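Local atomic coordinates of putative L-alanine-DL-glutamate epimerase (Burkholderia xenovorans, PDB entry 3GO2), a protein that probably acts as a magnesium-dependent racemase or epimerase of the mandelate racemase/muconate lactonizing enzyme family. Residues S43-L57 with V83-L95. Residues are numbered along the deposited sequence; the frame is centred on the assembly and turned at random.
Sequences SPGVTAVIEQLGKRL and VVSEGIGAIENAL
Ile91 enters helix 46-57 as a knob into a hole formed by Ile50, Leu53, Gly54 and Leu57. Its two branches divide the work: CD1 rests 3.7 Å from Leu53 CB and faces the backbone N of Gly54, while CG2, anti to the backbone N, meets Leu57 CD2. Ile50 and Leu57 run alongside Ile91 but point the other way, Ile50 CG2 lying 4.0 Å from Ile91 CG1, whereas Leu57 and Leu95 reach toward each other tip to tip. Where the helices come nearest, the CA atoms of Ile50 and Gly87 lie 4.9 Å apart. Gly87 presents its bare CA, and Ile50 CG1 settles on it at 3.6 Å, with Val49 CG1 alongside at 4.0 Å. The two axes pass 8.0 Å apart at -58°. Both helices are part of the N-terminal capping domain of the enolase superfamily, and Phe37 and Leu25 of its three-stranded sheet pack beside them. At the opposite end, Glu86 stretches out (chi2 -178°) across Val46 CG2 at about a right angle. Its OE2 accepts a 2.7 Å hydrogen bond from Ser43 OG through the syn lone pair; the backbone O of Phe41 is a second partner of that hydroxyl. The Glu86 side chain lies about 7 Å from a bound magnesium ion.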
ATOM      1  N   SER A  43      25.874 -22.866 -12.860  1.00 15.77           N
ATOM      2  CA  SER A  43      24.851 -23.909 -12.791  1.00 15.48           C
ATOM      3  C   SER A  43      25.413 -25.338 -12.746  1.00 15.56           C
ATOM      4  O   SER A  43      25.028 -26.186 -13.548  1.00 15.47           O
ATOM      5  CB  SER A  43      23.891 -23.755 -13.985  1.00 14.38           C
ATOM      6  OG  SER A  43      23.282 -22.483 -14.024  1.00 13.85           O
ATOM      7  N   PRO A  44      26.292 -25.644 -11.772  1.00 15.56           N
ATOM      8  CA  PRO A  44      26.696 -27.031 -11.612  1.00 15.34           C
ATOM      9  C   PRO A  44      25.515 -27.936 -11.244  1.00 15.92           C
ATOM     10  O   PRO A  44      24.648 -27.522 -10.481  1.00 15.40           O
ATOM     11  CB  PRO A  44      27.676 -26.977 -10.429  1.00 16.52           C
ATOM     12  CG  PRO A  44      27.260 -25.759  -9.644  1.00 15.20           C
ATOM     13  CD  PRO A  44      26.762 -24.782 -10.666  1.00 15.42           C
ATOM     14  N   GLY A  45      25.496 -29.156 -11.776  1.00 15.53           N
ATOM     15  CA  GLY A  45      24.498 -30.144 -11.386  1.00 14.89           C
ATOM     16  C   GLY A  45      23.336 -30.369 -12.348  1.00 14.11           C
ATOM     17  O   GLY A  45      22.520 -31.290 -12.137  1.00 14.57           O
ATOM     18  N   VAL A  46      23.213 -29.539 -13.392  1.00 14.02           N
ATOM     19  CA  VAL A  46      22.059 -29.692 -14.312  1.00 13.86           C
ATOM     20  C   VAL A  46      22.001 -31.089 -14.941  1.00 14.38           C
ATOM     21  O   VAL A  46      20.942 -31.708 -15.029  1.00 13.95           O
ATOM     22  CB  VAL A  46      22.039 -28.624 -15.443  1.00 13.65           C
ATOM     23  CG1 VAL A  46      20.793 -28.797 -16.294  1.00 13.08           C
ATOM     24  CG2 VAL A  46      22.090 -27.198 -14.824  1.00 15.13           C
ATOM     25  N   THR A  47      23.157 -31.591 -15.368  1.00 15.03           N
ATOM     26  CA  THR A  47      23.218 -32.931 -15.956  1.00 15.74           C
ATOM     27  C   THR A  47      22.677 -33.986 -14.995  1.00 15.74           C
ATOM     28  O   THR A  47      21.940 -34.889 -15.391  1.00 15.28           O
ATOM     29  CB  THR A  47      24.645 -33.298 -16.414  1.00 15.64           C
ATOM     30  OG1 THR A  47      25.156 -32.301 -17.329  1.00 16.83           O
ATOM     31  CG2 THR A  47      24.659 -34.699 -17.058  1.00 17.20           C
ATOM     32  N   ALA A  48      23.021 -33.872 -13.713  1.00 15.60           N
ATOM     33  CA  ALA A  48      22.566 -34.849 -12.730  1.00 15.82           C
ATOM     34  C   ALA A  48      21.060 -34.834 -12.557  1.00 15.59           C
ATOM     35  O   ALA A  48      20.429 -35.877 -12.399  1.00 16.48           O
ATOM     36  CB  ALA A  48      23.267 -34.626 -11.393  1.00 16.31           C
ATOM     37  N   VAL A  49      20.480 -33.636 -12.556  1.00 14.83           N
ATOM     38  CA  VAL A  49      19.030 -33.477 -12.525  1.00 14.85           C
ATOM     39  C   VAL A  49      18.363 -34.157 -13.711  1.00 15.30           C
ATOM     40  O   VAL A  49      17.398 -34.919 -13.565  1.00 15.43           O
ATOM     41  CB  VAL A  49      18.621 -31.956 -12.493  1.00 14.80           C
ATOM     42  CG1 VAL A  49      17.110 -31.813 -12.579  1.00 13.49           C
ATOM     43  CG2 VAL A  49      19.188 -31.278 -11.226  1.00 14.65           C
ATOM     44  N   ILE A  50      18.867 -33.864 -14.901  1.00 15.68           N
ATOM     45  CA  ILE A  50      18.299 -34.422 -16.131  1.00 16.00           C
ATOM     46  C   ILE A  50      18.381 -35.941 -16.127  1.00 16.80           C
ATOM     47  O   ILE A  50      17.426 -36.629 -16.479  1.00 17.56           O
ATOM     48  CB  ILE A  50      19.033 -33.872 -17.366  1.00 15.21           C
ATOM     49  CG1 ILE A  50      18.721 -32.384 -17.513  1.00 15.85           C
ATOM     50  CG2 ILE A  50      18.610 -34.633 -18.644  1.00 14.42           C
ATOM     51  CD1 ILE A  50      19.711 -31.642 -18.432  1.00 16.27           C
ATOM     52  N   GLU A  51      19.506 -36.463 -15.696  1.00 18.00           N
ATOM     53  CA  GLU A  51      19.650 -37.927 -15.641  1.00 19.75           C
ATOM     54  C   GLU A  51      18.613 -38.597 -14.753  1.00 19.76           C
ATOM     55  O   GLU A  51      18.113 -39.663 -15.092  1.00 21.08           O
ATOM     56  CB  GLU A  51      21.079 -38.314 -15.215  1.00 20.75           C
ATOM     57  CG  GLU A  51      22.122 -38.096 -16.326  1.00 23.65           C
ATOM     58  CD  GLU A  51      21.944 -39.030 -17.555  1.00 28.83           C
ATOM     59  OE1 GLU A  51      21.403 -40.141 -17.410  1.00 31.53           O
ATOM     60  OE2 GLU A  51      22.362 -38.667 -18.674  1.00 29.75           O
ATOM     61  N   GLN A  52      18.283 -37.981 -13.619  1.00 19.61           N
ATOM     62  CA  GLN A  52      17.235 -38.515 -12.717  1.00 19.83           C
ATOM     63  C   GLN A  52      15.846 -38.341 -13.307  1.00 19.31           C
ATOM     64  O   GLN A  52      15.044 -39.273 -13.345  1.00 18.71           O
ATOM     65  CB  GLN A  52      17.286 -37.803 -11.363  1.00 20.26           C
ATOM     66  CG  GLN A  52      18.446 -38.214 -10.558  1.00 24.60           C
ATOM     67  CD  GLN A  52      18.332 -39.670 -10.181  1.00 28.04           C
ATOM     68  OE1 GLN A  52      17.478 -40.028  -9.386  1.00 31.02           O
ATOM     69  NE2 GLN A  52      19.153 -40.519 -10.793  1.00 32.31           N
ATOM     70  N   LEU A  53      15.536 -37.132 -13.754  1.00 18.51           N
ATOM     71  CA  LEU A  53      14.218 -36.863 -14.323  1.00 19.46           C
ATOM     72  C   LEU A  53      13.927 -37.630 -15.606  1.00 19.89           C
ATOM     73  O   LEU A  53      12.786 -38.062 -15.837  1.00 20.44           O
ATOM     74  CB  LEU A  53      14.027 -35.357 -14.560  1.00 20.02           C
ATOM     75  CG  LEU A  53      13.825 -34.572 -13.273  1.00 23.40           C
ATOM     76  CD1 LEU A  53      13.751 -33.078 -13.574  1.00 26.01           C
ATOM     77  CD2 LEU A  53      12.547 -35.039 -12.543  1.00 26.78           C
ATOM     78  N   GLY A  54      14.945 -37.815 -16.445  1.00 19.61           N
ATOM     79  CA  GLY A  54      14.776 -38.551 -17.689  1.00 20.80           C
ATOM     80  C   GLY A  54      14.375 -39.995 -17.465  1.00 21.58           C
ATOM     81  O   GLY A  54      13.638 -40.573 -18.260  1.00 22.36           O
ATOM     82  N   LYS A  55      14.844 -40.580 -16.375  1.00 21.85           N
ATOM     83  CA  LYS A  55      14.439 -41.952 -16.017  1.00 22.90           C
ATOM     84  C   LYS A  55      12.951 -42.072 -15.788  1.00 23.75           C
ATOM     85  O   LYS A  55      12.368 -43.126 -16.048  1.00 24.66           O
ATOM     86  CB  LYS A  55      15.180 -42.424 -14.767  1.00 23.56           C
ATOM     87  CG  LYS A  55      16.637 -42.559 -14.971  1.00 25.60           C
ATOM     88  CD  LYS A  55      17.333 -42.937 -13.678  1.00 29.74           C
ATOM     89  CE  LYS A  55      18.778 -43.262 -13.935  1.00 32.74           C
ATOM     90  NZ  LYS A  55      19.208 -44.443 -13.114  1.00 36.20           N
ATOM     91  N   ARG A  56      12.336 -41.010 -15.279  1.00 23.22           N
ATOM     92  CA  ARG A  56      10.902 -41.010 -15.002  1.00 24.23           C
ATOM     93  C   ARG A  56      10.082 -40.821 -16.283  1.00 22.78           C
ATOM     94  O   ARG A  56       8.922 -41.232 -16.374  1.00 24.67           O
ATOM     95  CB  ARG A  56      10.554 -39.903 -13.998  1.00 25.28           C
ATOM     96  CG  ARG A  56      11.425 -39.871 -12.758  1.00 28.63           C
ATOM     97  CD  ARG A  56      11.097 -41.012 -11.835  1.00 30.72           C
ATOM     98  NE  ARG A  56       9.670 -41.000 -11.515  1.00 33.01           N
ATOM     99  CZ  ARG A  56       9.153 -40.702 -10.322  1.00 34.85           C
ATOM    100  NH1 ARG A  56       9.944 -40.405  -9.286  1.00 36.57           N
ATOM    101  NH2 ARG A  56       7.833 -40.719 -10.160  1.00 33.36           N
ATOM    102  N   LEU A  57      10.688 -40.175 -17.269  1.00 20.63           N
ATOM    103  CA  LEU A  57      10.032 -39.852 -18.517  1.00 18.94           C
ATOM    104  C   LEU A  57       9.897 -41.073 -19.452  1.00 18.60           C
ATOM    105  O   LEU A  57       8.923 -41.194 -20.184  1.00 18.19           O
ATOM    106  CB  LEU A  57      10.792 -38.694 -19.192  1.00 18.50           C
ATOM    107  CG  LEU A  57      10.173 -38.196 -20.505  1.00 16.81           C
ATOM    108  CD1 LEU A  57       8.669 -37.767 -20.391  1.00 15.39           C
ATOM    109  CD2 LEU A  57      11.017 -37.089 -21.131  1.00 17.75           C
ATOM    110  N   VAL A  83      18.992 -24.933 -10.665  1.00 12.44           N
ATOM    111  CA  VAL A  83      19.498 -26.040 -11.482  1.00 13.13           C
ATOM    112  C   VAL A  83      18.457 -27.139 -11.694  1.00 12.90           C
ATOM    113  O   VAL A  83      18.431 -27.745 -12.747  1.00 12.46           O
ATOM    114  CB  VAL A  83      20.835 -26.597 -10.964  1.00 14.48           C
ATOM    115  CG1 VAL A  83      21.969 -25.578 -11.118  1.00 14.46           C
ATOM    116  CG2 VAL A  83      20.741 -27.014  -9.598  1.00 18.46           C
ATOM    117  N   VAL A  84      17.568 -27.366 -10.726  1.00 12.14           N
ATOM    118  CA  VAL A  84      16.474 -28.299 -10.906  1.00 13.21           C
ATOM    119  C   VAL A  84      15.593 -27.816 -12.062  1.00 13.34           C
ATOM    120  O   VAL A  84      15.266 -28.574 -12.965  1.00 13.60           O
ATOM    121  CB  VAL A  84      15.624 -28.430  -9.638  1.00 12.95           C
ATOM    122  CG1 VAL A  84      14.199 -28.977  -9.947  1.00 14.68           C
ATOM    123  CG2 VAL A  84      16.359 -29.269  -8.603  1.00 13.45           C
ATOM    124  N   SER A  85      15.214 -26.542 -12.022  1.00 13.13           N
ATOM    125  CA  SER A  85      14.358 -26.018 -13.069  1.00 12.33           C
ATOM    126  C   SER A  85      15.078 -25.973 -14.433  1.00 12.61           C
ATOM    127  O   SER A  85      14.431 -26.172 -15.480  1.00 12.11           O
ATOM    128  CB  SER A  85      13.786 -24.654 -12.691  1.00 12.56           C
ATOM    129  OG  SER A  85      12.796 -24.807 -11.686  1.00 13.74           O
ATOM    130  N   GLU A  86      16.395 -25.761 -14.434  1.00 12.54           N
ATOM    131  CA  GLU A  86      17.162 -25.835 -15.687  1.00 12.20           C
ATOM    132  C   GLU A  86      17.110 -27.245 -16.273  1.00 12.80           C
ATOM    133  O   GLU A  86      16.998 -27.417 -17.485  1.00 12.44           O
ATOM    134  CB  GLU A  86      18.621 -25.446 -15.501  1.00 12.25           C
ATOM    135  CG  GLU A  86      18.849 -23.997 -15.184  1.00 12.72           C
ATOM    136  CD  GLU A  86      20.292 -23.664 -15.063  1.00 13.89           C
ATOM    137  OE1 GLU A  86      21.085 -24.032 -15.973  1.00 14.54           O
ATOM    138  OE2 GLU A  86      20.688 -23.026 -14.034  1.00 15.53           O
ATOM    139  N   GLY A  87      17.148 -28.270 -15.430  1.00 12.99           N
ATOM    140  CA  GLY A  87      17.072 -29.630 -15.954  1.00 12.61           C
ATOM    141  C   GLY A  87      15.720 -29.899 -16.577  1.00 12.89           C
ATOM    142  O   GLY A  87      15.615 -30.511 -17.647  1.00 12.66           O
ATOM    143  N   ILE A  88      14.669 -29.434 -15.900  1.00 12.82           N
ATOM    144  CA  ILE A  88      13.311 -29.594 -16.390  1.00 13.21           C
ATOM    145  C   ILE A  88      13.142 -28.867 -17.747  1.00 12.66           C
ATOM    146  O   ILE A  88      12.562 -29.415 -18.688  1.00 13.00           O
ATOM    147  CB  ILE A  88      12.311 -29.063 -15.341  1.00 13.22           C
ATOM    148  CG1 ILE A  88      12.325 -29.989 -14.121  1.00 12.93           C
ATOM    149  CG2 ILE A  88      10.907 -28.961 -15.943  1.00 13.71           C
ATOM    150  CD1 ILE A  88      11.479 -29.464 -12.952  1.00 16.44           C
ATOM    151  N   GLY A  89      13.691 -27.653 -17.833  1.00 12.55           N
ATOM    152  CA  GLY A  89      13.622 -26.846 -19.067  1.00 12.84           C
ATOM    153  C   GLY A  89      14.309 -27.505 -20.234  1.00 12.39           C
ATOM    154  O   GLY A  89      13.833 -27.478 -21.370  1.00 11.54           O
ATOM    155  N   ALA A  90      15.467 -28.097 -19.964  1.00 12.33           N
ATOM    156  CA  ALA A  90      16.226 -28.791 -21.011  1.00 12.55           C
ATOM    157  C   ALA A  90      15.456 -29.994 -21.560  1.00 12.87           C
ATOM    158  O   ALA A  90      15.433 -30.274 -22.795  1.00 13.01           O
ATOM    159  CB  ALA A  90      17.578 -29.231 -20.460  1.00 12.34           C
ATOM    160  N   ILE A  91      14.821 -30.733 -20.654  1.00 13.18           N
ATOM    161  CA  ILE A  91      14.004 -31.864 -21.090  1.00 13.20           C
ATOM    162  C   ILE A  91      12.789 -31.374 -21.881  1.00 13.26           C
ATOM    163  O   ILE A  91      12.455 -31.946 -22.904  1.00 13.25           O
ATOM    164  CB  ILE A  91      13.606 -32.761 -19.932  1.00 13.44           C
ATOM    165  CG1 ILE A  91      14.864 -33.398 -19.331  1.00 15.01           C
ATOM    166  CG2 ILE A  91      12.575 -33.821 -20.390  1.00 13.26           C
ATOM    167  CD1 ILE A  91      14.577 -34.240 -18.038  1.00 15.39           C
ATOM    168  N   GLU A  92      12.142 -30.315 -21.406  1.00 12.68           N
ATOM    169  CA  GLU A  92      11.027 -29.710 -22.119  1.00 12.48           C
ATOM    170  C   GLU A  92      11.409 -29.368 -23.537  1.00 11.99           C
ATOM    171  O   GLU A  92      10.660 -29.629 -24.475  1.00 11.64           O
ATOM    172  CB  GLU A  92      10.525 -28.461 -21.377  1.00 12.29           C
ATOM    173  CG  GLU A  92       9.426 -27.732 -22.160  1.00 13.13           C
ATOM    174  CD  GLU A  92       8.675 -26.746 -21.321  1.00 14.43           C
ATOM    175  OE1 GLU A  92       8.857 -25.524 -21.522  1.00 13.48           O
ATOM    176  OE2 GLU A  92       7.890 -27.210 -20.483  1.00 14.57           O
ATOM    177  N   ASN A  93      12.578 -28.768 -23.704  1.00 12.18           N
ATOM    178  CA  ASN A  93      12.982 -28.338 -25.007  1.00 11.96           C
ATOM    179  C   ASN A  93      13.276 -29.514 -25.942  1.00 12.32           C
ATOM    180  O   ASN A  93      13.029 -29.414 -27.125  1.00 13.18           O
ATOM    181  CB  ASN A  93      14.128 -27.345 -24.925  1.00 12.38           C
ATOM    182  CG  ASN A  93      13.667 -26.000 -24.479  1.00 12.54           C
ATOM    183  OD1 ASN A  93      12.487 -25.650 -24.661  1.00 13.84           O
ATOM    184  ND2 ASN A  93      14.592 -25.200 -23.941  1.00 13.60           N
ATOM    185  N   ALA A  94      13.726 -30.643 -25.399  1.00 13.01           N
ATOM    186  CA  ALA A  94      13.941 -31.841 -26.220  1.00 12.78           C
ATOM    187  C   ALA A  94      12.602 -32.479 -26.570  1.00 13.10           C
ATOM    188  O   ALA A  94      12.418 -32.950 -27.687  1.00 13.23           O
ATOM    189  CB  ALA A  94      14.866 -32.850 -25.491  1.00 13.20           C
ATOM    190  N   LEU A  95      11.656 -32.438 -25.626  1.00 12.80           N
ATOM    191  CA  LEU A  95      10.285 -32.930 -25.878  1.00 12.20           C
ATOM    192  C   LEU A  95       9.640 -32.119 -27.002  1.00 12.25           C
ATOM    193  O   LEU A  95       8.994 -32.678 -27.898  1.00 13.12           O
ATOM    194  CB  LEU A  95       9.446 -32.875 -24.607  1.00 11.84           C
ATOM    195  CG  LEU A  95       9.616 -33.968 -23.564  1.00 11.99           C
ATOM    196  CD1 LEU A  95       8.962 -33.612 -22.233  1.00 12.18           C
ATOM    197  CD2 LEU A  95       9.006 -35.261 -24.099  1.00 12.78           C
TER